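Dihydroneopterin triphosphate diphosphatase (Escherichia coli O157:H7, PDB 5U7F) probably hydrolyses dihydroneopterin triphosphate to dihydroneopterin monophosphate and pyrophosphate, a step of folate biosynthesis, and also cleaves nucleoside triphosphates, with a preference for dATP. Local coordinates at residues H89-A92 / P93-R97; N138-A141 / I142-V146. All coordinates share one frame; numbering follows the deposited sequence.

Interaction 1 of 2, residues H89-A92 / P93-R97. With SO4 (sulfate ion), chain B.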
# COMPACT_ATOMS: atom_id res chain seq x y z
N HIS A 89 -13.55 -4.70 13.14
CA HIS A 89 -14.87 -4.07 13.33
C HIS A 89 -15.35 -3.39 12.03
O HIS A 89 -16.55 -3.28 11.79
CB HIS A 89 -14.82 -3.05 14.50
CG HIS A 89 -13.87 -1.93 14.27
ND1 HIS A 89 -12.61 -1.88 14.84
CD2 HIS A 89 -13.96 -0.83 13.48
CE1 HIS A 89 -11.97 -0.81 14.41
NE2 HIS A 89 -12.77 -0.15 13.59
N ARG A 90 -14.40 -2.94 11.20
CA ARG A 90 -14.67 -2.25 9.94
C ARG A 90 -15.18 -3.19 8.84
O ARG A 90 -15.53 -2.72 7.75
CB ARG A 90 -13.40 -1.57 9.39
CG ARG A 90 -12.91 -0.32 10.10
CD ARG A 90 -13.93 0.83 10.13
NE ARG A 90 -14.79 0.91 8.95
CZ ARG A 90 -14.49 1.54 7.82
NH1 ARG A 90 -13.32 2.16 7.68
NH2 ARG A 90 -15.37 1.55 6.83
N TYR A 91 -15.13 -4.50 9.09
CA TYR A 91 -15.60 -5.47 8.08
C TYR A 91 -16.89 -6.17 8.50
O TYR A 91 -17.23 -6.25 9.69
CB TYR A 91 -14.54 -6.53 7.82
CG TYR A 91 -13.26 -5.95 7.26
CD1 TYR A 91 -12.32 -5.34 8.10
CD2 TYR A 91 -12.98 -6.02 5.91
CE1 TYR A 91 -11.14 -4.82 7.60
CE2 TYR A 91 -11.81 -5.50 5.41
CZ TYR A 91 -10.89 -4.90 6.25
OH TYR A 91 -9.72 -4.38 5.74
N ALA A 92 -17.59 -6.70 7.52
CA ALA A 92 -18.88 -7.32 7.77
C ALA A 92 -18.78 -8.46 8.78
O ALA A 92 -17.73 -9.09 8.92
CB ALA A 92 -19.48 -7.83 6.47
N PRO A 93 -19.88 -8.73 9.49
CA PRO A 93 -19.84 -9.78 10.50
C PRO A 93 -19.35 -11.12 9.95
O PRO A 93 -19.78 -11.57 8.88
CB PRO A 93 -21.31 -9.87 10.97
CG PRO A 93 -21.83 -8.48 10.76
CD PRO A 93 -21.16 -7.99 9.51
N GLY A 94 -18.39 -11.71 10.66
CA GLY A 94 -17.85 -13.00 10.30
C GLY A 94 -16.65 -12.93 9.37
O GLY A 94 -16.02 -13.96 9.07
N VAL A 95 -16.35 -11.73 8.89
CA VAL A 95 -15.20 -11.53 8.00
C VAL A 95 -13.93 -11.34 8.84
O VAL A 95 -13.84 -10.41 9.61
CB VAL A 95 -15.39 -10.30 7.09
CG1 VAL A 95 -14.10 -10.00 6.34
CG2 VAL A 95 -16.50 -10.54 6.08
N THR A 96 -12.98 -12.25 8.67
CA THR A 96 -11.71 -12.22 9.39
C THR A 96 -10.44 -12.33 8.51
O THR A 96 -9.31 -12.18 8.99
CB THR A 96 -11.70 -13.39 10.40
OG1 THR A 96 -11.79 -14.63 9.69
CG2 THR A 96 -12.86 -13.29 11.38
N ARG A 97 -10.64 -12.64 7.22
CA ARG A 97 -9.53 -12.86 6.27
C ARG A 97 -9.56 -11.79 5.19
O ARG A 97 -10.63 -11.47 4.69
CB ARG A 97 -9.63 -14.24 5.59
CG ARG A 97 -9.83 -15.44 6.54
CD ARG A 97 -8.62 -15.68 7.40
NE ARG A 97 -7.43 -16.00 6.58
CZ ARG A 97 -6.19 -16.03 7.04
NH1 ARG A 97 -5.95 -15.77 8.32
NH2 ARG A 97 -5.19 -16.32 6.23
S SO4 B . -1.89 -14.97 9.12
O1 SO4 B . -1.84 -15.45 10.50
O2 SO4 B . -3.06 -15.54 8.46
O3 SO4 B . -2.00 -13.51 9.15
O4 SO4 B . -0.68 -15.38 8.42
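The two methyls of Val95 divide between Tyr91 and Ala92, and here the contact is tight. CG1, anti to the backbone N (chi1 172°), meets Tyr91 CB at 3.8 Å, while CG2 lies 4.0 Å from Ala92 CB; one branched side chain thus serves two neighbours. The amide N of Val95 donates to Ala92 O at 3.0 Å, with an N-H...O angle of 156°. The Tyr91 side chain runs at about a right angle to that of Val95 and also touches Lys7 and Ile83. Ala92, Pro93, Gly94 and Val95 form a type II beta turn in the loop joining strands 72-82 and 97-107. Proline suits the second position, where its ring restricts phi to about the value needed, and glycine the third, whose positive phi (91°) would press a CB against the preceding carbonyl. Arg88 NH1 also bonds Ala92 O and Val95 O, tying the turn to the chain before it. The outer side is looser: Pro93 and Gly94 are exposed at the bend. Farther along, Arg97 NH1 and NH2 both donate to O2 of a sulfate, probably from the crystallisation liquor, in the guanidinium plane at 2.9 Å and 3.2 Å; NE forms a salt bridge with Glu80 OE2 and NH1 with Glu82 OE1.

Interaction 2 of 2, residues N138-A141 / I142-V146; sequences NRQA and IEQFV
Gln140 and Gln144, one helical turn apart, run side by side in the same direction, their amide planes 66° apart and Gln140 CG 3.7 Å from Gln144 CD. Both side chains are extended beyond CG, and Arg77 NH1 is hydrogen-bonded to Gln140 OE1 and, weakly, to Gln144 OE1. The backbone is satisfied in the alpha-helical manner: Ile142 N donates to Asn138 O, Glu143 N to Arg139 O, Gln144 N to Gln140 O, Phe145 N to Ala141 O and Val146 N to Ile142 O, all at 2.9 to 3.1 Å. The bond from Phe145 N is bent to 139°, where the helix widens into a pi-type turn. Asn138 ND2 has Ser38 OG as acceptor, and its backbone N is bonded to Ser135 OG. The same ND2 lies 3.6 Å from Ile142 CD1, an apolar neighbour. Ile142 and Ala141 suit the inner face of helix 136-147, which packs on strands 10-18, 23-29 and 97-107, the last through Trp102, and on helix 126-132 of the Nudix fold. The partly exposed Arg139 and Glu143 run side by side, Arg139 CG touching the carboxylate, while Arg139 NE and Glu143 OE2 stay 4.9 Å apart. Any attraction between those charges is therefore probably modest, whereas both polar atoms of the buried Asn138 amide have hydrogen-bond partners, so its burial probably costs little.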
# COMPACT_ATOMS: atom_id res chain seq x y z
N ASN A 138 3.12 -6.51 3.68
CA ASN A 138 3.83 -5.27 3.30
C ASN A 138 5.33 -5.45 3.42
O ASN A 138 6.09 -5.08 2.51
CB ASN A 138 3.36 -4.10 4.17
CG ASN A 138 3.53 -2.72 3.51
OD1 ASN A 138 2.76 -1.79 3.83
ND2 ASN A 138 4.54 -2.57 2.60
N ARG A 139 5.76 -6.04 4.53
CA ARG A 139 7.16 -6.38 4.71
C ARG A 139 7.67 -7.27 3.60
O ARG A 139 8.71 -6.98 2.96
CB ARG A 139 7.35 -7.07 6.03
CG ARG A 139 8.73 -7.68 6.22
CD ARG A 139 8.95 -8.01 7.69
NE ARG A 139 8.17 -9.17 8.06
CZ ARG A 139 7.18 -9.20 8.95
NH1 ARG A 139 6.77 -8.12 9.63
NH2 ARG A 139 6.61 -10.39 9.16
N GLN A 140 6.95 -8.35 3.35
CA GLN A 140 7.39 -9.33 2.36
C GLN A 140 7.47 -8.70 0.95
O GLN A 140 8.39 -8.98 0.18
CB GLN A 140 6.46 -10.54 2.35
CG GLN A 140 6.97 -11.69 1.48
CD GLN A 140 6.09 -12.97 1.56
OE1 GLN A 140 5.91 -13.66 0.57
NE2 GLN A 140 5.61 -13.27 2.75
N ALA A 141 6.53 -7.81 0.63
CA ALA A 141 6.52 -7.18 -0.67
C ALA A 141 7.73 -6.27 -0.83
O ALA A 141 8.36 -6.27 -1.87
CB ALA A 141 5.22 -6.42 -0.89
N ILE A 142 8.06 -5.51 0.21
CA ILE A 142 9.24 -4.64 0.17
C ILE A 142 10.49 -5.52 -0.05
O ILE A 142 11.34 -5.23 -0.91
CB ILE A 142 9.35 -3.80 1.47
CG1 ILE A 142 8.21 -2.79 1.52
CG2 ILE A 142 10.73 -3.04 1.54
CD1 ILE A 142 8.09 -2.09 2.89
N GLU A 143 10.57 -6.62 0.68
CA GLU A 143 11.74 -7.50 0.61
C GLU A 143 11.91 -8.10 -0.77
O GLU A 143 13.02 -8.14 -1.32
CB GLU A 143 11.68 -8.60 1.66
CG GLU A 143 11.80 -8.08 3.11
CD GLU A 143 11.62 -9.13 4.21
OE1 GLU A 143 10.87 -10.12 4.02
OE2 GLU A 143 12.22 -8.95 5.29
N GLN A 144 10.81 -8.53 -1.36
CA GLN A 144 10.91 -9.27 -2.60
C GLN A 144 10.96 -8.39 -3.85
O GLN A 144 11.47 -8.85 -4.88
CB GLN A 144 9.74 -10.26 -2.68
CG GLN A 144 9.85 -11.34 -1.63
CD GLN A 144 8.72 -12.37 -1.74
OE1 GLN A 144 7.72 -12.13 -2.41
NE2 GLN A 144 8.90 -13.51 -1.07
N PHE A 145 10.47 -7.15 -3.78
CA PHE A 145 10.35 -6.35 -5.00
C PHE A 145 11.11 -5.03 -4.95
O PHE A 145 11.28 -4.40 -5.98
CB PHE A 145 8.88 -6.10 -5.31
CG PHE A 145 8.16 -7.33 -5.80
CD1 PHE A 145 8.15 -7.66 -7.15
CD2 PHE A 145 7.53 -8.17 -4.91
CE1 PHE A 145 7.51 -8.82 -7.60
CE2 PHE A 145 6.88 -9.32 -5.36
CZ PHE A 145 6.88 -9.64 -6.70
N VAL A 146 11.59 -4.64 -3.78
CA VAL A 146 12.48 -3.47 -3.71
C VAL A 146 13.91 -3.92 -3.47
O VAL A 146 14.82 -3.59 -4.24
CB VAL A 146 12.09 -2.49 -2.58
CG1 VAL A 146 13.10 -1.31 -2.55
CG2 VAL A 146 10.69 -1.97 -2.83

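How the interactions relate
Interactions 1 and 2 follow one another along the chain and do not touch: their centres are 26 Å apart and their nearest atoms about 12 Å. Each nevertheless lies near the metal site. In 89-97, the side chain of Tyr91 is about 9 Å from a bound cobalt ion; in 138-146, that of Asn138 is about 10 Å from one and about 5 Å from that of Thr40, a metal ligand. The sulfate bound by Arg97 also accepts hydrogen bonds from Glu82 N and from Trp136 NE1, at the start of helix 136-147; in this crystal it bridges the loop and the helix carrying interaction 2, though it is probably a crystallisation ion.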